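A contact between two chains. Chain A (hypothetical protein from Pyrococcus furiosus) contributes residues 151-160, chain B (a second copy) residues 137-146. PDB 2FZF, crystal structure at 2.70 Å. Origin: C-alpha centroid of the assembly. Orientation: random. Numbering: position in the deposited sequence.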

# COMPACT_ATOMS: atom_id res chain seq x y z
N TYR A 151 -1.76 -4.46 -2.83
CA TYR A 151 -2.37 -4.51 -4.15
C TYR A 151 -2.14 -3.20 -4.90
O TYR A 151 -1.75 -3.20 -6.07
CB TYR A 151 -3.88 -4.76 -4.04
CG TYR A 151 -4.63 -4.52 -5.33
CD1 TYR A 151 -4.44 -5.35 -6.44
CD2 TYR A 151 -5.49 -3.42 -5.47
CE1 TYR A 151 -5.08 -5.10 -7.66
CE2 TYR A 151 -6.13 -3.16 -6.69
CZ TYR A 151 -5.92 -4.00 -7.77
OH TYR A 151 -6.55 -3.75 -8.97
N TYR A 152 -2.39 -2.07 -4.24
CA TYR A 152 -2.20 -0.77 -4.89
C TYR A 152 -0.72 -0.49 -5.14
O TYR A 152 -0.34 0.02 -6.21
CB TYR A 152 -2.84 0.34 -4.05
CG TYR A 152 -4.36 0.41 -4.21
CD1 TYR A 152 -4.94 0.68 -5.46
CD2 TYR A 152 -5.21 0.18 -3.13
CE1 TYR A 152 -6.33 0.72 -5.62
CE2 TYR A 152 -6.60 0.21 -3.28
CZ TYR A 152 -7.15 0.49 -4.53
OH TYR A 152 -8.51 0.53 -4.68
N THR A 153 0.13 -0.83 -4.17
CA THR A 153 1.56 -0.62 -4.35
C THR A 153 1.99 -1.41 -5.58
O THR A 153 2.69 -0.89 -6.45
CB THR A 153 2.37 -1.11 -3.12
OG1 THR A 153 1.90 -0.45 -1.94
CG2 THR A 153 3.85 -0.82 -3.29
N LEU A 154 1.55 -2.66 -5.68
CA LEU A 154 1.93 -3.49 -6.82
C LEU A 154 1.48 -2.97 -8.19
O LEU A 154 2.19 -3.12 -9.19
CB LEU A 154 1.42 -4.92 -6.62
CG LEU A 154 2.35 -5.82 -5.82
CD1 LEU A 154 1.64 -7.13 -5.53
CD2 LEU A 154 3.64 -6.06 -6.60
N ARG A 155 0.29 -2.38 -8.23
CA ARG A 155 -0.27 -1.83 -9.48
C ARG A 155 0.51 -0.57 -9.87
O ARG A 155 0.66 -0.26 -11.06
CB ARG A 155 -1.77 -1.51 -9.30
CG ARG A 155 -2.53 -1.18 -10.60
CD ARG A 155 -3.69 -0.21 -10.35
NE ARG A 155 -4.95 -0.86 -10.01
CZ ARG A 155 -6.00 -0.24 -9.48
NH1 ARG A 155 -7.10 -0.93 -9.21
NH2 ARG A 155 -5.96 1.05 -9.20
N ALA A 156 0.99 0.18 -8.87
CA ALA A 156 1.75 1.38 -9.19
C ALA A 156 2.98 0.89 -9.96
O ALA A 156 3.28 1.36 -11.06
CB ALA A 156 2.16 2.11 -7.90
N GLU A 157 3.67 -0.08 -9.38
CA GLU A 157 4.83 -0.64 -10.05
C GLU A 157 4.47 -1.06 -11.47
O GLU A 157 5.08 -0.62 -12.44
CB GLU A 157 5.38 -1.82 -9.26
CG GLU A 157 6.09 -1.38 -8.00
CD GLU A 157 7.04 -0.23 -8.25
OE1 GLU A 157 7.76 -0.26 -9.28
OE2 GLU A 157 7.07 0.70 -7.42
N TYR A 158 3.46 -1.92 -11.57
CA TYR A 158 2.97 -2.40 -12.86
C TYR A 158 2.68 -1.23 -13.81
O TYR A 158 2.95 -1.30 -15.02
CB TYR A 158 1.69 -3.20 -12.62
CG TYR A 158 1.05 -3.70 -13.88
CD1 TYR A 158 1.68 -4.67 -14.66
CD2 TYR A 158 -0.19 -3.23 -14.29
CE1 TYR A 158 1.08 -5.16 -15.80
CE2 TYR A 158 -0.79 -3.71 -15.43
CZ TYR A 158 -0.15 -4.68 -16.17
OH TYR A 158 -0.77 -5.22 -17.26
N GLU A 159 2.12 -0.17 -13.24
CA GLU A 159 1.76 1.05 -13.97
C GLU A 159 3.00 1.73 -14.57
O GLU A 159 3.01 2.10 -15.74
CB GLU A 159 1.04 2.01 -13.00
CG GLU A 159 0.05 2.99 -13.63
CD GLU A 159 -1.13 2.31 -14.31
OE1 GLU A 159 -0.95 1.79 -15.44
OE2 GLU A 159 -2.23 2.28 -13.73
N LEU A 160 4.04 1.88 -13.76
CA LEU A 160 5.28 2.51 -14.18
C LEU A 160 6.16 1.58 -15.02
O LEU A 160 7.06 2.03 -15.72
CB LEU A 160 6.06 2.99 -12.95
CG LEU A 160 6.38 4.49 -12.89
CD1 LEU A 160 5.19 5.32 -13.38
CD2 LEU A 160 6.74 4.87 -11.46
N LYS B 137 0.01 10.17 -17.95
CA LYS B 137 -1.17 9.64 -17.31
C LYS B 137 -0.78 8.50 -16.38
O LYS B 137 -1.31 8.40 -15.27
CB LYS B 137 -2.17 9.14 -18.36
CG LYS B 137 -2.82 10.26 -19.18
CD LYS B 137 -3.88 9.70 -20.11
CE LYS B 137 -4.80 10.79 -20.62
NZ LYS B 137 -5.59 11.43 -19.53
N ARG B 138 0.14 7.64 -16.82
CA ARG B 138 0.60 6.53 -15.99
C ARG B 138 1.21 7.08 -14.71
O ARG B 138 0.94 6.59 -13.62
CB ARG B 138 1.68 5.69 -16.71
CG ARG B 138 1.20 4.90 -17.93
CD ARG B 138 2.31 3.95 -18.39
NE ARG B 138 2.12 3.40 -19.73
CZ ARG B 138 1.05 2.72 -20.13
NH1 ARG B 138 0.03 2.51 -19.30
NH2 ARG B 138 1.01 2.23 -21.36
N LEU B 139 2.05 8.10 -14.88
CA LEU B 139 2.73 8.78 -13.79
C LEU B 139 1.74 9.22 -12.71
O LEU B 139 1.92 8.93 -11.53
CB LEU B 139 3.48 10.00 -14.33
CG LEU B 139 4.99 10.10 -14.08
CD1 LEU B 139 5.26 10.40 -12.60
CD2 LEU B 139 5.66 8.79 -14.53
N MET B 140 0.69 9.92 -13.12
CA MET B 140 -0.30 10.37 -12.17
C MET B 140 -0.97 9.12 -11.60
O MET B 140 -1.25 9.04 -10.40
CB MET B 140 -1.33 11.27 -12.85
CG MET B 140 -0.75 12.43 -13.67
SD MET B 140 0.32 13.57 -12.75
CE MET B 140 -0.59 13.72 -11.29
N ARG B 141 -1.21 8.14 -12.46
CA ARG B 141 -1.83 6.91 -12.01
C ARG B 141 -0.96 6.23 -10.95
O ARG B 141 -1.45 5.73 -9.93
CB ARG B 141 -2.09 5.98 -13.20
CG ARG B 141 -3.58 5.73 -13.37
CD ARG B 141 -3.87 4.87 -14.57
NE ARG B 141 -3.86 5.65 -15.81
CZ ARG B 141 -3.23 5.27 -16.91
NH1 ARG B 141 -2.55 4.14 -16.92
NH2 ARG B 141 -3.27 6.03 -17.99
N TYR B 142 0.35 6.25 -11.18
CA TYR B 142 1.29 5.67 -10.22
C TYR B 142 1.12 6.37 -8.86
O TYR B 142 0.86 5.71 -7.85
CB TYR B 142 2.73 5.83 -10.75
CG TYR B 142 3.81 5.71 -9.69
CD1 TYR B 142 4.29 6.84 -9.03
CD2 TYR B 142 4.28 4.46 -9.29
CE1 TYR B 142 5.22 6.73 -8.00
CE2 TYR B 142 5.20 4.34 -8.25
CZ TYR B 142 5.66 5.47 -7.61
OH TYR B 142 6.55 5.33 -6.57
N LEU B 143 1.22 7.71 -8.86
CA LEU B 143 1.08 8.51 -7.64
C LEU B 143 -0.25 8.29 -6.93
O LEU B 143 -0.32 8.30 -5.70
CB LEU B 143 1.25 10.00 -7.96
CG LEU B 143 2.56 10.47 -8.61
CD1 LEU B 143 2.39 11.88 -9.15
CD2 LEU B 143 3.70 10.42 -7.61
N ALA B 144 -1.31 8.10 -7.69
CA ALA B 144 -2.59 7.86 -7.06
C ALA B 144 -2.53 6.49 -6.38
O ALA B 144 -2.99 6.33 -5.25
CB ALA B 144 -3.73 7.92 -8.09
N ASP B 145 -1.95 5.49 -7.04
CA ASP B 145 -1.88 4.16 -6.43
C ASP B 145 -1.02 4.13 -5.17
O ASP B 145 -1.39 3.51 -4.17
CB ASP B 145 -1.38 3.13 -7.45
CG ASP B 145 -2.42 2.82 -8.51
OD1 ASP B 145 -3.61 2.96 -8.18
OD2 ASP B 145 -2.05 2.43 -9.64
N MET B 146 0.12 4.79 -5.21
CA MET B 146 0.97 4.83 -4.04
C MET B 146 0.23 5.51 -2.89
O MET B 146 0.25 5.04 -1.76
CB MET B 146 2.27 5.55 -4.37
CG MET B 146 3.19 4.75 -5.28
SD MET B 146 3.56 3.07 -4.65
CE MET B 146 4.09 3.44 -2.96

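Both stretches are helical throughout, and they run nearly antiparallel: their N-to-C directions differ by 166°, and the axes approach to 8.0 Å. At this close approach the residue facing the partner is Ala A156, whose CA-to-CB bond points toward chain B and whose CA lies 4.4 Å from the CA of Tyr B142. Within each helix the backbone amides are largely spent on i to i+4 bonds, for example Ala A156 N to Tyr A152 O at 3.0 Å, so polar bonding across the contact falls to side chains.

Two salt bridges carry it. Arg A155 NH2 donates to Asp B145 OD1 at 3.2 Å with an N-H...O angle of 138°, and the carboxylate oxygen lies at the edge of the guanidinium, near its plane, where N-H groups point. The same guanidinium is also held within its own helix, NH1 donating to Tyr A151 OH at 2.9 Å and 149°. The second bridge joins Arg B141 NH1 to Glu A159 OE1, also 3.2 Å, but at 131° its hydrogen bond is weak; NE and NH2 of Arg B141 are satisfied elsewhere in the structure. Arg B138 NH1 stays 4.0 Å from Glu A159 OE1, beyond a salt bridge, so that charge pair offers at most a longer-range attraction, although Arg B138 CD packs 3.3 Å from Glu A159 O.

Asp B145 acts as a knob among Tyr A152, Arg A155, Ala A156 and Glu A159. This places its OD2 4.1 Å from Glu A159 OE2, a proximity of like charges with an arginine bound to each carboxylate.

Apolar contacts lie to one side of the salt bridges. Ala A156 CB meets Tyr B142 CD2 at 3.5 Å and Met B146 SD at 3.7 Å. Leu A160 CD2 sits 3.5 Å from the centroid of the Tyr B142 ring (CG to CZ), 20° off its normal, a CH-pi contact over one face, while Leu A160 CD1 reaches Leu B139 CD2 at 3.7 Å.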